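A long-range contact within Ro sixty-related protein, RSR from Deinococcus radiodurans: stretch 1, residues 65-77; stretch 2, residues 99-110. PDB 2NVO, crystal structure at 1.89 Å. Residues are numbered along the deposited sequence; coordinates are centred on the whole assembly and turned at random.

Stretch 1 (65-77) TVQATDFVRELVQ
Stretch 2, residues 99-110: ADPALLVLALIA

A helix carries stretch 2 through A110 and on beyond it, packing along an extended segment, 65-69, and the helix 70-77 that follows it. Both stretches run in the same general direction: the helix axes cross at -41° and approach to 9.9 Å, with CA-CA spacings of 6.0 Å for V66-P101, 7.5 Å for A68-L104 and 6.0 Å for V76-I109. No hydrogen bond links them; the 459 Å² interface is held by apolar packing.

D100, L104 and L108, four residues apart, all point toward stretch 1 and form one face of the helix, whose i to i+4 bonds include L104 N to D100 O (2.9 Å) and L108 N to L104 O (3.0 Å); P101, V105 and I109, each one residue later, point sideways and flank it. D100 (chi1 m) sets CB 3.9 Å from V66 CG1. P101, pucker C-gamma exo, places CB 4.1 Å from CG2 of V66 (p, phi/psi -65/134). L104 (t, p) reaches the extended segment, its CD2 4.0 Å from V66 CG1 and 3.4 Å from A68 N. V105 (t) brings CG2 within 4.3 Å of V72 CG1. L108 (m, t) bridges loop and helix, CD1 lying 3.8 Å from A68 CB and 4.0 Å from V72 CG1. V76 (t), one turn beyond V72 (t), sets CG1 3.9 Å from I109 CA and 4.0 Å from CG1 of I109 (m, t). A110 points away.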

ATOM      1  N   THR A  65      -6.988  -9.325   8.699  1.00 43.46           N
ATOM      2  CA  THR A  65      -8.058  -8.357   8.579  1.00 37.92           C
ATOM      3  C   THR A  65      -8.176  -7.644   9.911  1.00 31.94           C
ATOM      4  O   THR A  65      -8.053  -8.257  10.975  1.00 27.71           O
ATOM      5  CB  THR A  65      -9.387  -9.052   8.283  1.00 35.30           C
ATOM      6  OG1 THR A  65      -9.274  -9.779   7.058  1.00 40.81           O
ATOM      7  CG2 THR A  65     -10.506  -8.029   8.158  1.00 38.48           C
ATOM      8  N   VAL A  66      -8.400  -6.344   9.859  1.00 27.52           N
ATOM      9  CA  VAL A  66      -8.497  -5.582  11.084  1.00 23.88           C
ATOM     10  C   VAL A  66      -9.716  -6.048  11.880  1.00 26.48           C
ATOM     11  O   VAL A  66     -10.801  -6.258  11.339  1.00 22.92           O
ATOM     12  CB  VAL A  66      -8.587  -4.072  10.809  1.00 22.23           C
ATOM     13  CG1 VAL A  66      -9.901  -3.744  10.118  1.00 23.74           C
ATOM     14  CG2 VAL A  66      -8.430  -3.283  12.107  1.00 17.59           C
ATOM     15  N   GLN A  67      -9.507  -6.248  13.171  1.00 26.44           N
ATOM     16  CA  GLN A  67     -10.589  -6.517  14.089  1.00 23.69           C
ATOM     17  C   GLN A  67     -10.448  -5.522  15.218  1.00 25.63           C
ATOM     18  O   GLN A  67      -9.330  -5.183  15.600  1.00 26.10           O
ATOM     19  CB  GLN A  67     -10.479  -7.933  14.632  1.00 28.88           C
ATOM     20  CG  GLN A  67     -10.819  -9.013  13.621  1.00 28.43           C
ATOM     21  CD  GLN A  67     -10.981 -10.359  14.280  1.00 34.23           C
ATOM     22  OE1 GLN A  67     -10.162 -11.256  14.092  1.00 33.28           O
ATOM     23  NE2 GLN A  67     -12.039 -10.505  15.079  1.00 34.58           N
ATOM     24  N   ALA A  68     -11.570  -5.037  15.738  1.00 25.01           N
ATOM     25  CA  ALA A  68     -11.537  -4.120  16.876  1.00 28.13           C
ATOM     26  C   ALA A  68     -11.143  -4.858  18.154  1.00 25.80           C
ATOM     27  O   ALA A  68     -11.678  -5.915  18.452  1.00 31.69           O
ATOM     28  CB  ALA A  68     -12.886  -3.438  17.043  1.00 27.22           C
ATOM     29  N   THR A  69     -10.197  -4.312  18.904  1.00 25.82           N
ATOM     30  CA  THR A  69      -9.823  -4.914  20.172  1.00 26.00           C
ATOM     31  C   THR A  69     -10.606  -4.259  21.304  1.00 24.47           C
ATOM     32  O   THR A  69     -11.329  -3.290  21.088  1.00 23.63           O
ATOM     33  CB  THR A  69      -8.316  -4.776  20.457  1.00 27.69           C
ATOM     34  OG1 THR A  69      -7.965  -3.388  20.506  1.00 27.00           O
ATOM     35  CG2 THR A  69      -7.496  -5.481  19.382  1.00 29.23           C
ATOM     36  N   ASP A  70     -10.446  -4.781  22.512  1.00 26.93           N
ATOM     37  CA  ASP A  70     -11.168  -4.248  23.666  1.00 26.51           C
ATOM     38  C   ASP A  70     -10.857  -2.779  23.883  1.00 28.68           C
ATOM     39  O   ASP A  70     -11.763  -1.975  24.129  1.00 27.03           O
ATOM     40  CB  ASP A  70     -10.866  -5.056  24.929  1.00 25.36           C
ATOM     41  CG  ASP A  70     -11.369  -6.478  24.839  1.00 29.08           C
ATOM     42  OD1 ASP A  70     -12.028  -6.811  23.836  1.00 29.34           O
ATOM     43  OD2 ASP A  70     -11.105  -7.271  25.767  1.00 32.77           O
ATOM     44  N   PHE A  71      -9.581  -2.411  23.779  1.00 25.27           N
ATOM     45  CA  PHE A  71      -9.228  -1.019  23.983  1.00 27.78           C
ATOM     46  C   PHE A  71      -9.984  -0.119  23.021  1.00 28.39           C
ATOM     47  O   PHE A  71     -10.418   0.976  23.386  1.00 28.62           O
ATOM     48  CB  PHE A  71      -7.734  -0.758  23.824  1.00 28.51           C
ATOM     49  CG  PHE A  71      -7.429   0.681  23.579  1.00 30.25           C
ATOM     50  CD1 PHE A  71      -7.308   1.562  24.638  1.00 33.01           C
ATOM     51  CD2 PHE A  71      -7.325   1.173  22.289  1.00 28.86           C
ATOM     52  CE1 PHE A  71      -7.060   2.903  24.415  1.00 32.95           C
ATOM     53  CE2 PHE A  71      -7.078   2.510  22.064  1.00 31.20           C
ATOM     54  CZ  PHE A  71      -6.946   3.379  23.132  1.00 32.78           C
ATOM     55  N   VAL A  72     -10.126  -0.578  21.784  1.00 24.93           N
ATOM     56  CA  VAL A  72     -10.783   0.220  20.761  1.00 27.15           C
ATOM     57  C   VAL A  72     -12.281   0.411  21.037  1.00 26.36           C
ATOM     58  O   VAL A  72     -12.815   1.512  20.890  1.00 28.62           O
ATOM     59  CB  VAL A  72     -10.562  -0.383  19.358  1.00 25.24           C
ATOM     60  CG1 VAL A  72     -11.360   0.370  18.314  1.00 23.19           C
ATOM     61  CG2 VAL A  72      -9.080  -0.377  19.019  1.00 27.50           C
ATOM     62  N   ARG A  73     -12.962  -0.660  21.422  1.00 27.43           N
ATOM     63  CA  ARG A  73     -14.389  -0.561  21.727  1.00 30.10           C
ATOM     64  C   ARG A  73     -14.607   0.311  22.957  1.00 30.37           C
ATOM     65  O   ARG A  73     -15.409   1.245  22.943  1.00 29.87           O
ATOM     66  CB  ARG A  73     -14.987  -1.947  21.951  1.00 28.40           C
ATOM     67  CG  ARG A  73     -15.118  -2.760  20.680  1.00 30.26           C
ATOM     68  CD  ARG A  73     -15.615  -4.154  20.971  1.00 31.74           C
ATOM     69  NE  ARG A  73     -14.574  -4.983  21.562  1.00 31.77           N
ATOM     70  CZ  ARG A  73     -13.811  -5.819  20.864  1.00 33.61           C
ATOM     71  NH1 ARG A  73     -13.985  -5.936  19.550  1.00 33.99           N
ATOM     72  NH2 ARG A  73     -12.874  -6.535  21.473  1.00 29.95           N
ATOM     73  N   GLU A  74     -13.870  -0.010  24.013  1.00 30.52           N
ATOM     74  CA  GLU A  74     -13.905   0.731  25.269  1.00 33.97           C
ATOM     75  C   GLU A  74     -13.687   2.223  25.058  1.00 34.85           C
ATOM     76  O   GLU A  74     -14.318   3.049  25.711  1.00 36.14           O
ATOM     77  CB  GLU A  74     -12.843   0.172  26.215  1.00 34.06           C
ATOM     78  CG  GLU A  74     -12.201   1.197  27.143  1.00 38.01           C
ATOM     79  CD  GLU A  74     -10.732   0.883  27.406  1.00 42.80           C
ATOM     80  OE1 GLU A  74      -9.879   1.292  26.585  1.00 37.31           O
ATOM     81  OE2 GLU A  74     -10.431   0.226  28.430  1.00 52.99           O
ATOM     82  N   LEU A  75     -12.797   2.567  24.139  1.00 35.05           N
ATOM     83  CA  LEU A  75     -12.517   3.964  23.862  1.00 32.18           C
ATOM     84  C   LEU A  75     -13.680   4.631  23.152  1.00 33.65           C
ATOM     85  O   LEU A  75     -13.966   5.799  23.389  1.00 34.20           O
ATOM     86  CB  LEU A  75     -11.254   4.112  23.019  1.00 32.78           C
ATOM     87  CG  LEU A  75     -11.045   5.533  22.499  1.00 31.51           C
ATOM     88  CD1 LEU A  75     -10.776   6.488  23.662  1.00 36.46           C
ATOM     89  CD2 LEU A  75      -9.905   5.573  21.494  1.00 32.54           C
ATOM     90  N   VAL A  76     -14.338   3.894  22.265  1.00 34.46           N
ATOM     91  CA  VAL A  76     -15.462   4.442  21.521  1.00 32.21           C
ATOM     92  C   VAL A  76     -16.625   4.753  22.453  1.00 37.66           C
ATOM     93  O   VAL A  76     -17.345   5.729  22.252  1.00 40.57           O
ATOM     94  CB  VAL A  76     -15.927   3.491  20.404  1.00 33.89           C
ATOM     95  CG1 VAL A  76     -17.289   3.919  19.873  1.00 32.31           C
ATOM     96  CG2 VAL A  76     -14.899   3.460  19.280  1.00 30.33           C
ATOM     97  N   GLN A  77     -16.804   3.926  23.476  1.00 36.71           N
ATOM     98  CA  GLN A  77     -17.834   4.172  24.478  1.00 41.61           C
ATOM     99  C   GLN A  77     -17.452   5.354  25.356  1.00 42.55           C
ATOM    100  O   GLN A  77     -18.242   6.280  25.551  1.00 44.15           O
ATOM    101  CB  GLN A  77     -18.045   2.934  25.349  1.00 40.76           C
ATOM    102  CG  GLN A  77     -18.635   1.765  24.603  1.00 40.59           C
ATOM    103  CD  GLN A  77     -19.951   2.115  23.937  1.00 42.06           C
ATOM    104  OE1 GLN A  77     -20.907   2.526  24.599  1.00 46.82           O
ATOM    105  NE2 GLN A  77     -20.009   1.950  22.621  1.00 36.39           N
ATOM    106  N   ALA A  99      -7.536   1.820   4.330  1.00 20.78           N
ATOM    107  CA  ALA A  99      -8.690   2.505   4.891  1.00 18.95           C
ATOM    108  C   ALA A  99      -9.445   1.644   5.912  1.00 17.90           C
ATOM    109  O   ALA A  99     -10.144   2.175   6.774  1.00 17.02           O
ATOM    110  CB  ALA A  99      -9.616   2.945   3.770  1.00 20.44           C
ATOM    111  N   ASP A 100      -9.279   0.322   5.827  1.00 17.47           N
ATOM    112  CA  ASP A 100     -10.029  -0.636   6.657  1.00 17.19           C
ATOM    113  C   ASP A 100     -10.215  -0.245   8.126  1.00 15.88           C
ATOM    114  O   ASP A 100     -11.343  -0.236   8.621  1.00 13.40           O
ATOM    115  CB  ASP A 100      -9.389  -2.034   6.607  1.00 21.23           C
ATOM    116  CG  ASP A 100      -9.280  -2.591   5.207  1.00 22.93           C
ATOM    117  OD1 ASP A 100      -9.143  -1.813   4.237  1.00 23.54           O
ATOM    118  OD2 ASP A 100      -9.307  -3.831   5.081  1.00 25.65           O
ATOM    119  N   PRO A 101      -9.107   0.037   8.844  1.00 14.80           N
ATOM    120  CA  PRO A 101      -9.229   0.323  10.281  1.00 15.05           C
ATOM    121  C   PRO A 101     -10.058   1.586  10.562  1.00 16.07           C
ATOM    122  O   PRO A 101     -10.783   1.619  11.560  1.00 15.19           O
ATOM    123  CB  PRO A 101      -7.777   0.540  10.730  1.00 13.56           C
ATOM    124  CG  PRO A 101      -6.950  -0.220   9.730  1.00 15.17           C
ATOM    125  CD  PRO A 101      -7.699  -0.077   8.419  1.00 15.62           C
ATOM    126  N   ALA A 102      -9.924   2.598   9.715  1.00 14.44           N
ATOM    127  CA  ALA A 102     -10.669   3.845   9.881  1.00 15.06           C
ATOM    128  C   ALA A 102     -12.148   3.634   9.574  1.00 18.46           C
ATOM    129  O   ALA A 102     -13.019   4.232  10.217  1.00 19.27           O
ATOM    130  CB  ALA A 102     -10.087   4.941   8.997  1.00 15.20           C
ATOM    131  N   LEU A 103     -12.427   2.775   8.597  1.00 14.79           N
ATOM    132  CA  LEU A 103     -13.795   2.403   8.266  1.00 16.83           C
ATOM    133  C   LEU A 103     -14.463   1.650   9.412  1.00 17.27           C
ATOM    134  O   LEU A 103     -15.627   1.900   9.720  1.00 16.70           O
ATOM    135  CB  LEU A 103     -13.827   1.562   6.992  1.00 16.71           C
ATOM    136  CG  LEU A 103     -13.393   2.333   5.747  1.00 15.77           C
ATOM    137  CD1 LEU A 103     -13.294   1.413   4.538  1.00 18.27           C
ATOM    138  CD2 LEU A 103     -14.373   3.469   5.486  1.00 19.57           C
ATOM    139  N   LEU A 104     -13.711   0.752  10.050  1.00 15.62           N
ATOM    140  CA  LEU A 104     -14.213  -0.054  11.159  1.00 17.25           C
ATOM    141  C   LEU A 104     -14.495   0.819  12.361  1.00 17.31           C
ATOM    142  O   LEU A 104     -15.544   0.711  12.979  1.00 17.36           O
ATOM    143  CB  LEU A 104     -13.193  -1.128  11.553  1.00 16.51           C
ATOM    144  CG  LEU A 104     -13.407  -1.837  12.894  1.00 20.27           C
ATOM    145  CD1 LEU A 104     -14.807  -2.465  12.966  1.00 22.08           C
ATOM    146  CD2 LEU A 104     -12.343  -2.899  13.161  1.00 21.11           C
ATOM    147  N   VAL A 105     -13.545   1.682  12.691  1.00 19.23           N
ATOM    148  CA  VAL A 105     -13.706   2.594  13.811  1.00 19.59           C
ATOM    149  C   VAL A 105     -14.904   3.511  13.597  1.00 19.05           C
ATOM    150  O   VAL A 105     -15.705   3.720  14.506  1.00 20.76           O
ATOM    151  CB  VAL A 105     -12.436   3.426  14.037  1.00 18.84           C
ATOM    152  CG1 VAL A 105     -12.720   4.548  15.006  1.00 20.68           C
ATOM    153  CG2 VAL A 105     -11.314   2.533  14.578  1.00 19.32           C
ATOM    154  N   LEU A 106     -15.028   4.033  12.381  1.00 17.93           N
ATOM    155  CA  LEU A 106     -16.142   4.900  12.019  1.00 19.73           C
ATOM    156  C   LEU A 106     -17.476   4.188  12.184  1.00 21.86           C
ATOM    157  O   LEU A 106     -18.426   4.763  12.723  1.00 20.53           O
ATOM    158  CB  LEU A 106     -16.002   5.431  10.589  1.00 15.74           C
ATOM    159  CG  LEU A 106     -16.919   6.625  10.281  1.00 17.35           C
ATOM    160  CD1 LEU A 106     -16.427   7.915  10.946  1.00 22.85           C
ATOM    161  CD2 LEU A 106     -17.066   6.842   8.785  1.00 20.25           C
ATOM    162  N   ALA A 107     -17.549   2.939  11.727  1.00 18.93           N
ATOM    163  CA  ALA A 107     -18.736   2.134  11.942  1.00 20.01           C
ATOM    164  C   ALA A 107     -19.064   2.007  13.421  1.00 22.83           C
ATOM    165  O   ALA A 107     -20.222   2.159  13.810  1.00 25.55           O
ATOM    166  CB  ALA A 107     -18.586   0.753  11.303  1.00 18.94           C
ATOM    167  N   LEU A 108     -18.057   1.725  14.247  1.00 18.99           N
ATOM    168  CA  LEU A 108     -18.276   1.526  15.681  1.00 21.70           C
ATOM    169  C   LEU A 108     -18.882   2.770  16.328  1.00 24.60           C
ATOM    170  O   LEU A 108     -19.844   2.683  17.089  1.00 26.18           O
ATOM    171  CB  LEU A 108     -16.974   1.159  16.406  1.00 24.60           C
ATOM    172  CG  LEU A 108     -16.363  -0.225  16.191  1.00 23.33           C
ATOM    173  CD1 LEU A 108     -14.923  -0.270  16.712  1.00 22.64           C
ATOM    174  CD2 LEU A 108     -17.216  -1.295  16.863  1.00 25.93           C
ATOM    175  N   ILE A 109     -18.295   3.922  16.036  1.00 23.86           N
ATOM    176  CA  ILE A 109     -18.807   5.184  16.543  1.00 25.29           C
ATOM    177  C   ILE A 109     -20.231   5.421  16.026  1.00 26.57           C
ATOM    178  O   ILE A 109     -21.170   5.590  16.807  1.00 32.28           O
ATOM    179  CB  ILE A 109     -17.904   6.358  16.131  1.00 25.07           C
ATOM    180  CG1 ILE A 109     -16.464   6.128  16.602  1.00 23.41           C
ATOM    181  CG2 ILE A 109     -18.456   7.674  16.690  1.00 29.56           C
ATOM    182  CD1 ILE A 109     -15.481   7.167  16.065  1.00 26.21           C
ATOM    183  N   ALA A 110     -20.386   5.400  14.708  1.00 23.37           N
ATOM    184  CA  ALA A 110     -21.668   5.659  14.072  1.00 26.50           C
ATOM    185  C   ALA A 110     -22.773   4.749  14.595  1.00 29.50           C
ATOM    186  O   ALA A 110     -23.913   5.188  14.756  1.00 29.71           O
ATOM    187  CB  ALA A 110     -21.551   5.532  12.551  1.00 21.29           C
TER